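Local coordinates for protein extracellular ligand-binding receptor (Desulfitobacterium hafniense, PDB 4Q6B) that binds leucine in the cleft between its two lobes and probably delivers amino acids to an ABC transporter as its extracellular substrate-binding component, at residues Leu59-Gly62 with Leu63-Gln67; His81-Ser84 with Phe85-Ile88. All coordinates share one frame; numbering follows the deposited sequence.

Contact 1 (59-67) comes first along the chain and contact 2 (81-88) follows, with strand 75-79 of the five-stranded parallel sheet running between them. Contact 1 lies within helix 59-70; contact 2 is the loop after strand 75-79 together with the first turn of helix 84-97, all in the lobe built on that parallel sheet. Their centres are about 10 Å apart, and they touch: Leu59 CD1 lies 3.7 Å from Phe85 O, and Gly62 CA lies 4.0 Å from Ile86 CG2. Helix 59-70 thus packs against the helix whose first turn meets the bound leucine, while itself standing back: the side chain of Leu59 is about 12 Å from the bound leucine.

Contact 1. Residues Leu59-Gly62 with Leu63-Gln67; sequences LEKG and LAIAQ
Leu59 and Leu63 meet one helical turn apart, through both backbone and side chain. The backbone bonds come first: Leu63 N donates to Leu59 O at 2.9 Å with an N-H...O angle of 165°. Ala64 to Glu60 and Ile65 to Lys61 repeat the i to i+4 pattern. In the fourth bond Ala66 N reaches Gly62 O at 2.9 Å, though its N-H...O angle is less straight, 147°. Four successive bonds of this kind identify a regular alpha-helix, the opening turns of helix 59-70, which connects strands 47-54 and 75-79 of the parallel sheet in the periplasmic-binding-protein fold.

Apolar contacts follow the same spacing. Leu59 CD1 approaches Leu63 CG at 3.9 Å, with Leu63 CD1 equally near, and the two side chains slant across one another. Leu63 has CG beside its own backbone N (chi1 -61°), which leans the branch back over the preceding turn and brings CG to 3.3 Å from Leu59 O. Both leucines also touch Pro89 of helix 84-97. With only a methyl group at Leu63, as in an alanine, Leu59 CD1 would probably lose the branch it rests on, and a gap would open beside Pro89.

The second apolar pair is Lys61 with Ile65: the aliphatic CG of Lys61 lies 3.8 Å from Ile65 CD1, while Ile65 CG1 sits 3.3 Å from Lys61 O. At the far end of the lysine, NZ is held by a salt bridge to Glu56 and a hydrogen bond to Asp54 O. The methyl of Ala66, CB, lies 3.5 Å from Gly62 O and also touches Tyr94 of helix 84-97.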
ATOM      1  N   LEU A  59      -8.585  11.485  11.265  1.00 16.28           N
ATOM      2  CA  LEU A  59      -9.148  10.400  12.057  1.00 15.88           C
ATOM      3  C   LEU A  59     -10.622  10.676  12.394  1.00 16.16           C
ATOM      4  O   LEU A  59     -11.466   9.784  12.236  1.00 18.42           O
ATOM      5  CB  LEU A  59      -8.335  10.225  13.371  1.00 18.16           C
ATOM      6  CG  LEU A  59      -8.910   9.171  14.332  1.00 17.38           C
ATOM      7  CD1 LEU A  59      -8.936   7.840  13.694  1.00 19.29           C
ATOM      8  CD2 LEU A  59      -8.098   9.144  15.617  1.00 24.61           C
ATOM      9  N   GLU A  60     -10.942  11.890  12.801  1.00 17.42           N
ATOM     10  CA  GLU A  60     -12.330  12.171  13.274  1.00 18.94           C
ATOM     11  C   GLU A  60     -13.299  12.013  12.104  1.00 21.91           C
ATOM     12  O   GLU A  60     -14.363  11.385  12.245  1.00 20.02           O
ATOM     13  CB  GLU A  60     -12.497  13.544  13.920  1.00 21.05           C
ATOM     14  CG  GLU A  60     -11.725  13.675  15.210  1.00 28.72           C
ATOM     15  CD  GLU A  60     -11.776  15.061  15.822  1.00 46.63           C
ATOM     16  OE1 GLU A  60     -11.098  15.263  16.860  1.00 56.05           O
ATOM     17  OE2 GLU A  60     -12.497  15.943  15.288  1.00 47.82           O
ATOM     18  N   LYS A  61     -12.951  12.597  10.952  1.00 17.65           N
ATOM     19  CA  LYS A  61     -13.803  12.430   9.776  1.00 19.67           C
ATOM     20  C   LYS A  61     -13.884  10.964   9.329  1.00 16.79           C
ATOM     21  O   LYS A  61     -14.955  10.471   8.916  1.00 16.30           O
ATOM     22  CB  LYS A  61     -13.302  13.286   8.599  1.00 20.74           C
ATOM     23  CG  LYS A  61     -14.276  13.237   7.420  1.00 28.81           C
ATOM     24  CD  LYS A  61     -14.330  14.511   6.604  1.00 36.01           C
ATOM     25  CE  LYS A  61     -15.566  14.512   5.701  1.00 36.43           C
ATOM     26  NZ  LYS A  61     -15.282  15.344   4.471  1.00 38.70           N
ATOM     27  N   GLY A  62     -12.754  10.262   9.357  1.00 16.98           N
ATOM     28  CA  GLY A  62     -12.732   8.836   9.048  1.00 14.09           C
ATOM     29  C   GLY A  62     -13.653   7.944   9.878  1.00 14.56           C
ATOM     30  O   GLY A  62     -14.340   7.066   9.333  1.00 15.06           O
ATOM     31  N   LEU A  63     -13.649   8.146  11.184  1.00 14.19           N
ATOM     32  CA  LEU A  63     -14.545   7.390  12.077  1.00 13.07           C
ATOM     33  C   LEU A  63     -16.017   7.724  11.802  1.00 17.75           C
ATOM     34  O   LEU A  63     -16.885   6.854  11.877  1.00 15.21           O
ATOM     35  CB  LEU A  63     -14.214   7.648  13.556  1.00 14.99           C
ATOM     36  CG  LEU A  63     -12.771   7.203  13.914  1.00 17.68           C
ATOM     37  CD1 LEU A  63     -12.481   7.468  15.360  1.00 19.52           C
ATOM     38  CD2 LEU A  63     -12.543   5.697  13.631  1.00 20.86           C
ATOM     39  N   ALA A  64     -16.314   8.989  11.512  1.00 16.72           N
ATOM     40  CA  ALA A  64     -17.696   9.401  11.196  1.00 15.20           C
ATOM     41  C   ALA A  64     -18.188   8.746   9.906  1.00 15.84           C
ATOM     42  O   ALA A  64     -19.350   8.309   9.819  1.00 16.49           O
ATOM     43  CB  ALA A  64     -17.771  10.916  11.084  1.00 18.36           C
ATOM     44  N   ILE A  65     -17.321   8.699   8.900  1.00 16.09           N
ATOM     45  CA  ILE A  65     -17.623   8.043   7.633  1.00 13.16           C
ATOM     46  C   ILE A  65     -17.848   6.559   7.873  1.00 13.14           C
ATOM     47  O   ILE A  65     -18.822   5.953   7.322  1.00 14.32           O
ATOM     48  CB  ILE A  65     -16.473   8.296   6.622  1.00 13.35           C
ATOM     49  CG1 ILE A  65     -16.552   9.758   6.128  1.00 16.18           C
ATOM     50  CG2 ILE A  65     -16.486   7.305   5.432  1.00 13.82           C
ATOM     51  CD1 ILE A  65     -15.331  10.238   5.323  1.00 16.36           C
ATOM     52  N   ALA A  66     -16.998   5.960   8.720  1.00 11.92           N
ATOM     53  CA  ALA A  66     -17.098   4.499   8.930  1.00 12.18           C
ATOM     54  C   ALA A  66     -18.466   4.159   9.532  1.00 14.00           C
ATOM     55  O   ALA A  66     -19.148   3.209   9.068  1.00 15.03           O
ATOM     56  CB  ALA A  66     -15.930   3.978   9.863  1.00 12.60           C
ATOM     57  N   GLN A  67     -18.873   4.921  10.555  0.54 13.98           N
ATOM     58  CA  GLN A  67     -20.159   4.719  11.190  0.54 16.17           C
ATOM     59  C   GLN A  67     -21.284   4.978  10.205  0.54 16.27           C
ATOM     60  O   GLN A  67     -22.262   4.253  10.179  0.54 18.10           O
ATOM     61  CB  GLN A  67     -20.319   5.610  12.440  0.54 15.46           C
ATOM     62  CG  GLN A  67     -21.706   5.576  13.102  0.54 23.09           C
ATOM     63  CD  GLN A  67     -22.245   4.167  13.354  0.54 22.80           C
ATOM     64  OE1 GLN A  67     -21.493   3.181  13.359  0.54 22.82           O
ATOM     65  NE2 GLN A  67     -23.567   4.062  13.540  0.54 18.97           N
TER

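Contact 2. Residues His81-Ser84 with Phe85-Ile88. With LEU (leucine), chain B.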
ATOM      1  N   HIS A  81      -9.436   2.382   4.515  1.00 13.43           N
ATOM      2  CA  HIS A  81      -9.114   3.790   4.231  1.00 12.33           C
ATOM      3  C   HIS A  81      -7.657   3.808   3.709  1.00 14.79           C
ATOM      4  O   HIS A  81      -7.069   2.738   3.449  1.00 15.00           O
ATOM      5  CB  HIS A  81      -9.261   4.642   5.508  1.00 11.65           C
ATOM      6  CG  HIS A  81     -10.673   4.715   6.023  1.00 11.39           C
ATOM      7  ND1 HIS A  81     -11.303   5.924   6.273  1.00 12.57           N
ATOM      8  CD2 HIS A  81     -11.585   3.752   6.314  1.00 13.60           C
ATOM      9  CE1 HIS A  81     -12.534   5.701   6.692  1.00 12.04           C
ATOM     10  NE2 HIS A  81     -12.734   4.392   6.730  1.00 13.52           N
ATOM     11  N   ARG A  82      -7.061   4.986   3.548  1.00 13.45           N
ATOM     12  CA  ARG A  82      -5.700   5.045   2.974  1.00 14.50           C
ATOM     13  C   ARG A  82      -4.680   4.929   4.091  1.00 14.75           C
ATOM     14  O   ARG A  82      -3.806   4.033   4.080  1.00 16.63           O
ATOM     15  CB  ARG A  82      -5.476   6.383   2.276  1.00 15.15           C
ATOM     16  CG  ARG A  82      -4.129   6.462   1.536  1.00 18.55           C
ATOM     17  CD  ARG A  82      -4.013   7.823   0.810  1.00 18.91           C
ATOM     18  NE  ARG A  82      -2.785   8.000   0.023  1.00 23.03           N
ATOM     19  CZ  ARG A  82      -1.701   8.631   0.458  1.00 33.31           C
ATOM     20  NH1 ARG A  82      -0.642   8.746  -0.338  1.00 36.78           N
ATOM     21  NH2 ARG A  82      -1.680   9.138   1.685  1.00 37.41           N
ATOM     22  N   ASN A  83      -4.817   5.772   5.101  1.00 13.89           N
ATOM     23  CA  ASN A  83      -3.778   5.851   6.128  1.00 15.04           C
ATOM     24  C   ASN A  83      -4.023   4.785   7.176  1.00 15.76           C
ATOM     25  O   ASN A  83      -5.164   4.632   7.641  1.00 16.74           O
ATOM     26  CB  ASN A  83      -3.823   7.220   6.852  1.00 16.91           C
ATOM     27  CG  ASN A  83      -3.608   8.379   5.897  1.00 23.68           C
ATOM     28  OD1 ASN A  83      -4.555   8.820   5.247  1.00 22.52           O
ATOM     29  ND2 ASN A  83      -2.360   8.845   5.770  1.00 29.02           N
ATOM     30  N   SER A  84      -2.984   4.063   7.575  1.00 13.52           N
ATOM     31  CA  SER A  84      -3.199   3.056   8.630  1.00 12.32           C
ATOM     32  C   SER A  84      -3.721   3.618   9.954  1.00 13.29           C
ATOM     33  O   SER A  84      -4.493   2.946  10.650  1.00 15.44           O
ATOM     34  CB  SER A  84      -1.905   2.261   8.884  1.00 13.26           C
ATOM     35  OG  SER A  84      -1.555   1.481   7.756  1.00 16.08           O
ATOM     36  N   PHE A  85      -3.341   4.843  10.336  1.00 14.88           N
ATOM     37  CA  PHE A  85      -3.853   5.364  11.615  1.00 17.42           C
ATOM     38  C   PHE A  85      -5.351   5.652  11.610  1.00 17.18           C
ATOM     39  O   PHE A  85      -5.961   5.842  12.682  1.00 17.54           O
ATOM     40  CB  PHE A  85      -3.062   6.579  12.084  1.00 15.35           C
ATOM     41  CG  PHE A  85      -3.461   7.867  11.386  1.00 22.09           C
ATOM     42  CD1 PHE A  85      -4.384   8.714  11.968  1.00 23.08           C
ATOM     43  CD2 PHE A  85      -2.896   8.220  10.170  1.00 20.20           C
ATOM     44  CE1 PHE A  85      -4.764   9.909  11.357  1.00 23.79           C
ATOM     45  CE2 PHE A  85      -3.287   9.431   9.535  1.00 21.99           C
ATOM     46  CZ  PHE A  85      -4.221  10.251  10.142  1.00 23.91           C
ATOM     47  N   ILE A  86      -5.937   5.693  10.419  1.00 14.50           N
ATOM     48  CA  ILE A  86      -7.391   5.752  10.259  1.00 13.33           C
ATOM     49  C   ILE A  86      -7.987   4.377  10.037  1.00 15.51           C
ATOM     50  O   ILE A  86      -8.949   4.007  10.701  1.00 14.79           O
ATOM     51  CB  ILE A  86      -7.740   6.733   9.117  1.00 14.59           C
ATOM     52  CG1 ILE A  86      -7.058   8.066   9.410  1.00 14.67           C
ATOM     53  CG2 ILE A  86      -9.297   6.856   8.915  1.00 16.72           C
ATOM     54  CD1 ILE A  86      -7.472   9.157   8.425  1.00 18.75           C
ATOM     55  N   SER A  87      -7.403   3.560   9.160  1.00 12.38           N
ATOM     56  CA  SER A  87      -7.982   2.235   8.914  1.00 17.79           C
ATOM     57  C   SER A  87      -8.033   1.359  10.172  1.00 13.88           C
ATOM     58  O   SER A  87      -9.005   0.613  10.379  1.00 12.71           O
ATOM     59  CB  SER A  87      -7.190   1.493   7.821  1.00 13.97           C
ATOM     60  OG  SER A  87      -7.385   2.085   6.557  1.00 16.41           O
ATOM     61  N   ILE A  88      -6.990   1.387  10.991  1.00 15.27           N
ATOM     62  CA  ILE A  88      -6.980   0.510  12.162  1.00 15.63           C
ATOM     63  C   ILE A  88      -8.171   0.780  13.125  1.00 17.91           C
ATOM     64  O   ILE A  88      -8.948  -0.136  13.430  1.00 16.57           O
ATOM     65  CB  ILE A  88      -5.602   0.568  12.868  1.00 18.59           C
ATOM     66  CG1 ILE A  88      -4.533  -0.041  11.931  1.00 15.41           C
ATOM     67  CG2 ILE A  88      -5.639  -0.104  14.236  1.00 19.40           C
ATOM     68  CD1 ILE A  88      -3.115   0.298  12.456  1.00 16.52           C
TER
HETATM   69  N   LEU B 401       0.997   2.918   3.513  1.00 27.69           N
HETATM   70  CA  LEU B 401       0.563   4.142   4.197  1.00 26.83           C
HETATM   71  C   LEU B 401      -0.148   3.807   5.497  1.00 22.04           C
HETATM   72  O   LEU B 401      -0.512   4.691   6.262  1.00 21.18           O
HETATM   73  CB  LEU B 401      -0.362   4.937   3.276  1.00 23.66           C
HETATM   74  CG  LEU B 401       0.559   5.389   2.137  1.00 28.99           C
HETATM   75  CD1 LEU B 401      -0.059   5.105   0.800  1.00 35.42           C
HETATM   76  CD2 LEU B 401       1.003   6.842   2.243  1.00 26.01           C
HETATM   77  OXT LEU B 401      -0.320   2.617   5.796  1.00 21.01           O
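Ser87 reaches back from the first turn of helix 84-97 to His81 in the preceding loop. From its CB, 3.7 Å from Asn83 O, the chain continues to OG, which accepts the backbone N-H of His81 at 2.9 Å; the 131° angle at the hydrogen shows a distinctly bent bond. This OG also bonds Ser106 OG, so the buried hydroxyl is gripped from two parts of the fold.

The imidazole of His81 crosses Ile86 at about a right angle, its ND1 lying 3.4 Å from Ile86 CG2. Hydrogen bonds between ND1 and Asp55 OD2 and between NE2 and Tyr94 OH fix the ring's rotation. Further along the loop, Asn83 O serves two donors: Ser87 N lies nearly in line with the carbonyl at 2.9 Å, whereas Ile86 N stands well above the carbonyl plane. Asn83 is the N-cap residue, but its side chain makes no capping bond; instead its CB lies 3.5 Å from Phe85 CE2, with the amide and ring planes 58° apart. Phe85 CG sits between the backbone N and the carbonyl carbon (chi1 80°), which turns the ring back alongside Asn83.

Ser84 continues the turn by accepting Ile88 N at its carbonyl, and meets the ligand with two further groups. Its N-H points almost straight at leucine O, and OG donates to leucine OXT at 2.6 Å while also bonding Ser108 N. Both ligand methyls, CD1 and CD2, lie over one face of the Arg82 guanidinium, CD2 coming within 3.6 Å of NH2. Thr107 N, Ala105 O and Asn231 OD1 give the ligand further bonds. Ser84 N and OG thus each take one carboxylate oxygen at a helix start, which would probably favour their negative charge, an arrangement characteristic of the amino-acid pocket of the leucine-binding protein family.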